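Local coordinates for protein klebicin C activity (Klebsiella pneumoniae, PDB 7NNA) that probably serves as the Tol-binding part of a bacteriocin, a toxin whose import into target cells is thought to run through the efflux channel TolC, at residues Q77-R82 against G104-I109. Residues are numbered along the deposited sequence; the frame is centred on the assembly and turned at random.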
ATOM      1  N   GLN A  77      48.425  15.779  -3.649  1.00 34.70           N
ATOM      2  CA  GLN A  77      49.240  16.819  -3.053  1.00 35.85           C
ATOM      3  C   GLN A  77      50.540  16.202  -2.564  1.00 33.03           C
ATOM      4  O   GLN A  77      51.603  16.751  -2.810  1.00 33.15           O
ATOM      5  CB  GLN A  77      48.518  17.429  -1.849  1.00 41.21           C
ATOM      6  CG  GLN A  77      47.253  18.179  -2.176  1.00 54.27           C
ATOM      7  CD  GLN A  77      47.538  19.367  -3.036  1.00 70.06           C
ATOM      8  OE1 GLN A  77      48.560  20.066  -2.872  1.00 75.56           O
ATOM      9  NE2 GLN A  77      46.631  19.626  -3.981  1.00 74.53           N
ATOM     10  N   ASN A  78      50.479  15.057  -1.845  1.00 30.71           N
ATOM     11  CA  ASN A  78      51.701  14.418  -1.347  1.00 29.38           C
ATOM     12  C   ASN A  78      52.593  13.995  -2.527  1.00 28.50           C
ATOM     13  O   ASN A  78      53.803  14.091  -2.426  1.00 28.51           O
ATOM     14  CB  ASN A  78      51.343  13.158  -0.540  1.00 29.68           C
ATOM     15  CG  ASN A  78      52.612  12.449  -0.061  1.00 29.86           C
ATOM     16  OD1 ASN A  78      53.481  13.064   0.574  1.00 31.23           O
ATOM     17  ND2 ASN A  78      52.787  11.205  -0.451  1.00 25.48           N
ATOM     18  N   ASN A  79      51.988  13.564  -3.663  1.00 26.54           N
ATOM     19  CA  ASN A  79      52.792  13.114  -4.816  1.00 25.63           C
ATOM     20  C   ASN A  79      53.700  14.208  -5.381  1.00 28.75           C
ATOM     21  O   ASN A  79      54.772  13.895  -5.915  1.00 27.75           O
ATOM     22  CB  ASN A  79      51.861  12.517  -5.864  1.00 24.58           C
ATOM     23  CG  ASN A  79      51.302  11.199  -5.390  1.00 22.08           C
ATOM     24  OD1 ASN A  79      51.809  10.589  -4.420  1.00 21.62           O
ATOM     25  ND2 ASN A  79      50.235  10.731  -6.042  1.00 19.17           N
ATOM     26  N   LYS A  80      53.341  15.483  -5.140  1.00 30.80           N
ATOM     27  CA  LYS A  80      54.228  16.591  -5.558  1.00 33.62           C
ATOM     28  C   LYS A  80      55.535  16.593  -4.836  1.00 34.72           C
ATOM     29  O   LYS A  80      56.461  17.227  -5.333  1.00 37.73           O
ATOM     30  CB  LYS A  80      53.543  17.953  -5.329  1.00 37.68           C
ATOM     31  CG  LYS A  80      52.176  18.024  -6.008  1.00 44.65           C
ATOM     32  CD  LYS A  80      52.279  17.998  -7.486  1.00 52.43           C
ATOM     33  CE  LYS A  80      50.939  18.321  -8.165  1.00 60.50           C
ATOM     34  NZ  LYS A  80      50.072  19.207  -7.345  1.00 63.53           N
ATOM     35  N   THR A  81      55.613  16.027  -3.624  1.00 33.37           N
ATOM     36  CA  THR A  81      56.848  16.026  -2.838  1.00 33.19           C
ATOM     37  C   THR A  81      57.787  14.867  -3.181  1.00 31.19           C
ATOM     38  O   THR A  81      58.798  14.685  -2.483  1.00 31.19           O
ATOM     39  CB  THR A  81      56.531  15.979  -1.305  1.00 35.38           C
ATOM     40  OG1 THR A  81      56.040  14.693  -0.925  1.00 33.24           O
ATOM     41  CG2 THR A  81      55.519  17.047  -0.884  1.00 37.65           C
ATOM     42  N   ARG A  82      57.478  14.067  -4.226  1.00 27.23           N
ATOM     43  CA  ARG A  82      58.358  12.937  -4.598  1.00 27.04           C
ATOM     44  C   ARG A  82      59.807  13.446  -4.863  1.00 26.89           C
ATOM     45  O   ARG A  82      60.009  14.325  -5.688  1.00 26.20           O
ATOM     46  CB  ARG A  82      57.858  12.244  -5.895  1.00 26.78           C
ATOM     47  CG  ARG A  82      58.666  10.996  -6.283  1.00 28.86           C
ATOM     48  CD  ARG A  82      58.314  10.529  -7.697  1.00 31.26           C
ATOM     49  NE  ARG A  82      56.888  10.142  -7.723  1.00 31.32           N
ATOM     50  CZ  ARG A  82      56.448   8.916  -7.426  1.00 30.09           C
ATOM     51  NH1 ARG A  82      57.321   7.927  -7.170  1.00 27.52           N
ATOM     52  NH2 ARG A  82      55.145   8.675  -7.351  1.00 25.21           N
ATOM     53  N   GLY A 104      56.646   6.086   2.598  1.00 27.48           N
ATOM     54  CA  GLY A 104      55.837   5.834   3.798  1.00 28.86           C
ATOM     55  C   GLY A 104      54.575   6.680   3.779  1.00 30.55           C
ATOM     56  O   GLY A 104      53.494   6.203   4.137  1.00 30.48           O
ATOM     57  N   ARG A 105      54.704   7.962   3.374  1.00 30.32           N
ATOM     58  CA  ARG A 105      53.534   8.868   3.301  1.00 27.86           C
ATOM     59  C   ARG A 105      52.589   8.426   2.187  1.00 28.23           C
ATOM     60  O   ARG A 105      51.374   8.431   2.373  1.00 29.14           O
ATOM     61  CB  ARG A 105      53.991  10.275   2.945  1.00 28.60           C
ATOM     62  CG  ARG A 105      54.593  11.053   4.143  1.00 32.97           C
ATOM     63  CD  ARG A 105      54.713  12.515   3.842  1.00 34.75           C
ATOM     64  NE  ARG A 105      55.475  12.797   2.603  1.00 34.77           N
ATOM     65  CZ  ARG A 105      56.782  13.040   2.548  1.00 37.34           C
ATOM     66  NH1 ARG A 105      57.550  12.844   3.621  1.00 36.03           N
ATOM     67  NH2 ARG A 105      57.348  13.389   1.398  1.00 33.41           N
ATOM     68  N   GLN A 106      53.139   8.017   1.031  1.00 25.61           N
ATOM     69  CA  GLN A 106      52.258   7.570  -0.074  1.00 24.03           C
ATOM     70  C   GLN A 106      51.489   6.258   0.289  1.00 25.29           C
ATOM     71  O   GLN A 106      50.301   6.103  -0.032  1.00 24.76           O
ATOM     72  CB  GLN A 106      53.094   7.422  -1.357  1.00 22.35           C
ATOM     73  CG  GLN A 106      52.245   7.127  -2.587  1.00 21.51           C
ATOM     74  CD  GLN A 106      53.118   7.019  -3.794  1.00 23.42           C
ATOM     75  OE1 GLN A 106      53.968   6.129  -3.882  1.00 22.12           O
ATOM     76  NE2 GLN A 106      52.969   7.924  -4.710  1.00 20.42           N
ATOM     77  N   LYS A 107      52.138   5.334   0.996  1.00 26.23           N
ATOM     78  CA  LYS A 107      51.539   4.075   1.409  1.00 27.88           C
ATOM     79  C   LYS A 107      50.452   4.324   2.462  1.00 29.39           C
ATOM     80  O   LYS A 107      49.400   3.618   2.461  1.00 28.83           O
ATOM     81  CB  LYS A 107      52.617   3.158   2.067  1.00 28.19           C
ATOM     82  CG  LYS A 107      53.568   2.520   1.065  1.00 30.58           C
ATOM     83  CD  LYS A 107      53.065   1.173   0.502  1.00 36.92           C
ATOM     84  CE  LYS A 107      53.895   0.594  -0.634  1.00 40.50           C
ATOM     85  NZ  LYS A 107      53.327  -0.698  -1.170  1.00 41.56           N
ATOM     86  N   ALA A 108      50.710   5.284   3.393  1.00 29.62           N
ATOM     87  CA  ALA A 108      49.728   5.607   4.449  1.00 31.00           C
ATOM     88  C   ALA A 108      48.489   6.270   3.862  1.00 31.59           C
ATOM     89  O   ALA A 108      47.341   5.993   4.308  1.00 32.12           O
ATOM     90  CB  ALA A 108      50.338   6.496   5.512  1.00 32.00           C
ATOM     91  N   ILE A 109      48.691   7.190   2.900  1.00 30.10           N
ATOM     92  CA  ILE A 109      47.536   7.824   2.253  1.00 29.83           C
ATOM     93  C   ILE A 109      46.749   6.804   1.462  1.00 28.52           C
ATOM     94  O   ILE A 109      45.503   6.830   1.504  1.00 29.67           O
ATOM     95  CB  ILE A 109      47.901   9.085   1.455  1.00 30.79           C
ATOM     96  CG1 ILE A 109      48.416  10.142   2.452  1.00 34.22           C
ATOM     97  CG2 ILE A 109      46.700   9.649   0.641  1.00 31.66           C
ATOM     98  CD1 ILE A 109      49.116  11.330   1.715  1.00 35.64           C
TER
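The long antiparallel helical hairpin formed by helices 14-79 and 93-197 is joined here near its tip, where a type I beta turn runs from Asn-79 to Arg-82. Packing is closest around Asn-78, whose side chain, with CG anti to the backbone N (chi1 178°), reaches between Arg-105, Gln-106 and Ile-109. Its CB rests 3.7 Å from CD1 of Ile-109, which also packs on Arg-74 and Ala-75 of helix 14-79, while Phe-102 lies against the turn from the other helix. Beyond this single aliphatic contact the pairing is polar. Arg-105, bent at chi3, turns the edge of its guanidinium to the turn: NE donates to a lone pair of Asn-78 OD1 at 2.9 Å, and NH2 donates to Thr-81 OG1 at 3.0 Å. The amide and guanidinium planes stand almost perpendicular, yet the Asn-78 oxygen lies within the guanidinium plane. Two bonds from one side chain thus join helix 93-197 to both Asn-78 and Thr-81 and limit rotation of the guanidinium. On the looser flank, extended Gln-106 sends NE2 2.9 Å to Asn-79 OD1, approaching from above the carbonyl plane, with exposed Arg-82 nearby. The hydroxyl gripped by Arg-105 is itself positioned by the backbone of Asn-78: Thr-81 OG1 donates to Asn-78 O at 2.8 Å, an oxygen that also accepts from Thr-81 N.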